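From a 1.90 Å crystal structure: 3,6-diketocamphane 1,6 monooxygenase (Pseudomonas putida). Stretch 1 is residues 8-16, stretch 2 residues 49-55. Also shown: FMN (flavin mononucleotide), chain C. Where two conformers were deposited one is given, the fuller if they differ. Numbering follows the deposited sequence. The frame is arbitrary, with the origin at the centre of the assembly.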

# COMPACT_ATOMS: atom_id res chain seq x y z
N ILE A 8 -10.78 5.81 -15.32
CA ILE A 8 -10.14 6.62 -14.29
C ILE A 8 -11.04 6.68 -13.04
O ILE A 8 -12.21 7.02 -13.11
N PHE A 9 -10.45 6.29 -11.91
CA PHE A 9 -11.15 6.14 -10.64
C PHE A 9 -10.57 7.18 -9.69
O PHE A 9 -9.57 6.93 -8.97
N HIS A 10 -11.20 8.35 -9.68
CA HIS A 10 -10.73 9.45 -8.85
C HIS A 10 -10.60 9.24 -7.34
O HIS A 10 -9.61 9.69 -6.76
N PRO A 11 -11.59 8.63 -6.69
CA PRO A 11 -12.91 8.33 -7.24
C PRO A 11 -13.84 9.53 -7.03
O PRO A 11 -13.37 10.60 -6.60
N TYR A 12 -15.12 9.38 -7.35
CA TYR A 12 -16.12 10.35 -6.91
C TYR A 12 -17.20 9.59 -6.11
O TYR A 12 -18.23 9.19 -6.67
N MET A 13 -16.91 9.37 -4.84
CA MET A 13 -17.80 8.61 -3.96
C MET A 13 -18.70 9.58 -3.24
O MET A 13 -18.22 10.58 -2.69
N ARG A 14 -20.01 9.29 -3.18
CA ARG A 14 -20.95 10.14 -2.44
C ARG A 14 -20.49 10.37 -1.01
O ARG A 14 -20.09 9.42 -0.32
N PRO A 15 -20.56 11.63 -0.53
CA PRO A 15 -20.19 11.86 0.87
C PRO A 15 -20.98 10.95 1.81
O PRO A 15 -22.18 10.75 1.62
N GLY A 16 -20.28 10.36 2.78
CA GLY A 16 -20.89 9.34 3.64
C GLY A 16 -20.50 7.89 3.36
O GLY A 16 -20.66 7.03 4.24
N GLN A 49 -9.57 15.38 0.63
CA GLN A 49 -10.87 15.55 -0.08
C GLN A 49 -11.94 14.55 0.34
O GLN A 49 -11.63 13.47 0.81
N ILE A 50 -13.21 14.90 0.12
CA ILE A 50 -14.33 14.03 0.51
C ILE A 50 -14.76 13.07 -0.58
O ILE A 50 -14.81 11.87 -0.36
N TRP A 51 -15.12 13.61 -1.75
CA TRP A 51 -15.52 12.79 -2.88
C TRP A 51 -14.35 11.96 -3.40
O TRP A 51 -14.53 10.78 -3.73
N GLU A 52 -13.17 12.58 -3.47
CA GLU A 52 -11.99 11.90 -3.99
C GLU A 52 -11.26 11.35 -2.77
O GLU A 52 -10.38 11.99 -2.21
N ASN A 53 -11.66 10.16 -2.34
CA ASN A 53 -11.35 9.71 -0.98
C ASN A 53 -10.37 8.53 -0.91
O ASN A 53 -10.49 7.69 -0.02
N ILE A 54 -9.42 8.46 -1.84
CA ILE A 54 -8.41 7.41 -1.78
C ILE A 54 -7.03 8.06 -1.58
O ILE A 54 -6.51 8.67 -2.51
N PRO A 55 -6.43 7.91 -0.37
CA PRO A 55 -5.12 8.52 -0.11
C PRO A 55 -3.96 7.60 -0.51
O PRO A 55 -2.79 8.02 -0.48

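This is a mostly apolar contact between two largely irregular segments, pinned by one direct backbone hydrogen bond and bridged by three waters. The bond runs from Met-13 N to Trp-51 O, 3.0 Å, and is nearly straight at 170°. Trp-51 gives the most surface to the contact. Its side chain (chi1 m, chi2 83°) presents one ring face to Arg-14 and Pro-15. Pro-15 CD lies 3.6 Å from the centroid of the six-membered ring and Arg-14 CA 4.2 Å, both CH-pi contacts. The CA-to-CB bond of Arg-14 points away from stretch 2; its CA lies over the ring face. Pro-15 also touches Ile-50 (m, m), whose CA-to-CB bond points toward stretch 1; Pro-15 CB to Ile-50 CG2 is 3.9 Å.

At the other end, Ile-54 (m, t) points toward stretch 1. Its CD1 meets the edge of the Phe-9 ring, 3.6 Å from CE2. Its CG1 lies 3.8 Å from Pro-11 CD. Phe-9 is t and starts sideways, but its ring end comes nearer. Pro-11 follows a cis peptide bond. Its CG sits 3.1 Å from Asn-53 OD1, which is buried here without a polar partner. Met-13 (m, m, m) brings CG to 3.4 Å from the same Asn-53 OD1 before its end leads away.

Tyr-12 and Glu-52 (chi1 m in both) are joined by water 2, 2.7 Å from Tyr-12 OH and 2.8 Å from Glu-52 OE2. Gln-49 NE2 donates to Glu-52 OE1 at 3.2 Å within stretch 2. Water 1 links His-10 O (2.7 Å) to Ile-54 N (3.0 Å). Water 3 links Met-13 O and Ile-50 O, each at 2.8 Å. The His-10 side chain (chi1 m) serves the cofactor: NE2 donates to FMN N5 at 2.8 Å.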

# COMPACT_ATOMS: atom_id res chain seq x y z
CB ILE A 8 -9.61 8.00 -14.78
CG1 ILE A 8 -8.87 8.72 -13.63
CG2 ILE A 8 -10.72 8.87 -15.38
CD1 ILE A 8 -7.96 9.84 -14.07
CB PHE A 9 -10.89 4.72 -10.14
CG PHE A 9 -11.84 4.24 -9.07
CD1 PHE A 9 -13.17 3.95 -9.37
CD2 PHE A 9 -11.37 3.97 -7.79
CE1 PHE A 9 -14.02 3.46 -8.37
CE2 PHE A 9 -12.20 3.49 -6.80
CZ PHE A 9 -13.54 3.25 -7.08
CB HIS A 10 -11.42 10.78 -9.18
CG HIS A 10 -10.77 11.50 -10.30
ND1 HIS A 10 -11.21 11.40 -11.60
CD2 HIS A 10 -9.66 12.28 -10.33
CE1 HIS A 10 -10.41 12.11 -12.38
NE2 HIS A 10 -9.47 12.65 -11.63
CB PRO A 11 -13.37 7.18 -6.38
CG PRO A 11 -12.79 7.51 -5.04
CD PRO A 11 -11.42 8.09 -5.33
CB TYR A 12 -16.76 11.10 -8.10
CG TYR A 12 -15.80 12.02 -8.82
CD1 TYR A 12 -15.32 13.18 -8.19
CD2 TYR A 12 -15.37 11.75 -10.12
CE1 TYR A 12 -14.43 14.03 -8.83
CE2 TYR A 12 -14.47 12.61 -10.76
CZ TYR A 12 -14.02 13.74 -10.11
OH TYR A 12 -13.14 14.62 -10.72
CB MET A 13 -17.01 7.80 -2.91
CG MET A 13 -16.04 6.73 -3.42
SD MET A 13 -16.80 5.48 -4.49
CE MET A 13 -17.82 4.58 -3.35
CB ARG A 14 -22.37 9.53 -2.40
CG ARG A 14 -23.11 9.51 -3.71
CD ARG A 14 -24.62 9.40 -3.48
NE ARG A 14 -24.98 8.22 -2.68
CZ ARG A 14 -25.13 6.99 -3.17
NH1 ARG A 14 -24.96 6.77 -4.47
NH2 ARG A 14 -25.46 5.98 -2.37
CB PRO A 15 -20.56 13.33 1.08
CG PRO A 15 -20.28 13.92 -0.25
CD PRO A 15 -20.79 12.90 -1.23
CB GLN A 49 -10.65 15.44 -1.59
CG GLN A 49 -9.86 16.61 -2.18
CD GLN A 49 -10.63 17.91 -2.12
OE1 GLN A 49 -10.33 18.78 -1.32
NE2 GLN A 49 -11.66 18.03 -2.97
CB ILE A 50 -15.57 14.83 1.01
CG1 ILE A 50 -15.20 15.70 2.22
CG2 ILE A 50 -16.75 13.90 1.33
CD1 ILE A 50 -14.91 14.93 3.48
CB TRP A 51 -16.08 13.65 -4.03
CG TRP A 51 -17.45 14.26 -3.83
CD1 TRP A 51 -17.74 15.41 -3.16
CD2 TRP A 51 -18.70 13.77 -4.36
NE1 TRP A 51 -19.10 15.67 -3.24
CE2 TRP A 51 -19.71 14.68 -3.97
CE3 TRP A 51 -19.06 12.67 -5.14
CZ2 TRP A 51 -21.06 14.51 -4.31
CZ3 TRP A 51 -20.42 12.50 -5.49
CH2 TRP A 51 -21.39 13.41 -5.06
CB GLU A 52 -11.11 12.87 -4.79
CG GLU A 52 -11.87 13.68 -5.86
CD GLU A 52 -12.45 15.01 -5.37
OE1 GLU A 52 -12.58 15.23 -4.16
OE2 GLU A 52 -12.81 15.85 -6.24
CB ASN A 53 -12.66 9.41 -0.22
CG ASN A 53 -13.46 8.29 -0.85
OD1 ASN A 53 -13.17 7.86 -1.95
ND2 ASN A 53 -14.48 7.78 -0.13
CB ILE A 54 -8.45 6.48 -3.04
CG1 ILE A 54 -9.73 5.60 -3.02
CG2 ILE A 54 -7.20 5.58 -3.14
CD1 ILE A 54 -9.91 4.74 -4.27
CB PRO A 55 -5.11 8.72 1.42
CG PRO A 55 -5.97 7.62 1.93
CD PRO A 55 -7.05 7.40 0.88
N1 FMN C . -4.31 15.43 -11.49
C2 FMN C . -3.90 14.13 -11.45
O2 FMN C . -2.69 13.87 -11.23
N3 FMN C . -4.74 13.10 -11.65
C4 FMN C . -6.04 13.27 -11.89
O4 FMN C . -6.77 12.28 -12.07
C4A FMN C . -6.58 14.66 -11.95
N5 FMN C . -7.88 14.92 -12.19
C5A FMN C . -8.36 16.19 -12.24
C6 FMN C . -9.71 16.43 -12.49
C7 FMN C . -10.21 17.73 -12.54
C7M FMN C . -11.68 17.95 -12.82
C8 FMN C . -9.29 18.87 -12.33
C8M FMN C . -9.77 20.30 -12.37
C9 FMN C . -7.94 18.65 -12.08
C9A FMN C . -7.43 17.35 -12.02
N10 FMN C . -6.05 17.11 -11.77
C10 FMN C . -5.60 15.76 -11.73
C1' FMN C . -5.12 18.23 -11.54
C2' FMN C . -4.38 18.63 -12.80
O2' FMN C . -3.86 17.44 -13.40
C3' FMN C . -3.23 19.58 -12.48
O3' FMN C . -3.70 20.93 -12.63
C4' FMN C . -2.03 19.31 -13.39
O4' FMN C . -1.29 18.17 -12.91
C5' FMN C . -1.09 20.50 -13.53
O5' FMN C . -1.50 21.16 -14.72
P FMN C . -0.63 22.28 -15.47
O1P FMN C . 0.81 21.88 -15.37
O2P FMN C . -1.18 22.15 -16.86
O3P FMN C . -0.99 23.54 -14.74
O HOH W 1 -8.43 9.84 -4.34
O HOH W 2 -11.68 15.92 -8.80
O HOH W 3 -17.13 10.24 -0.09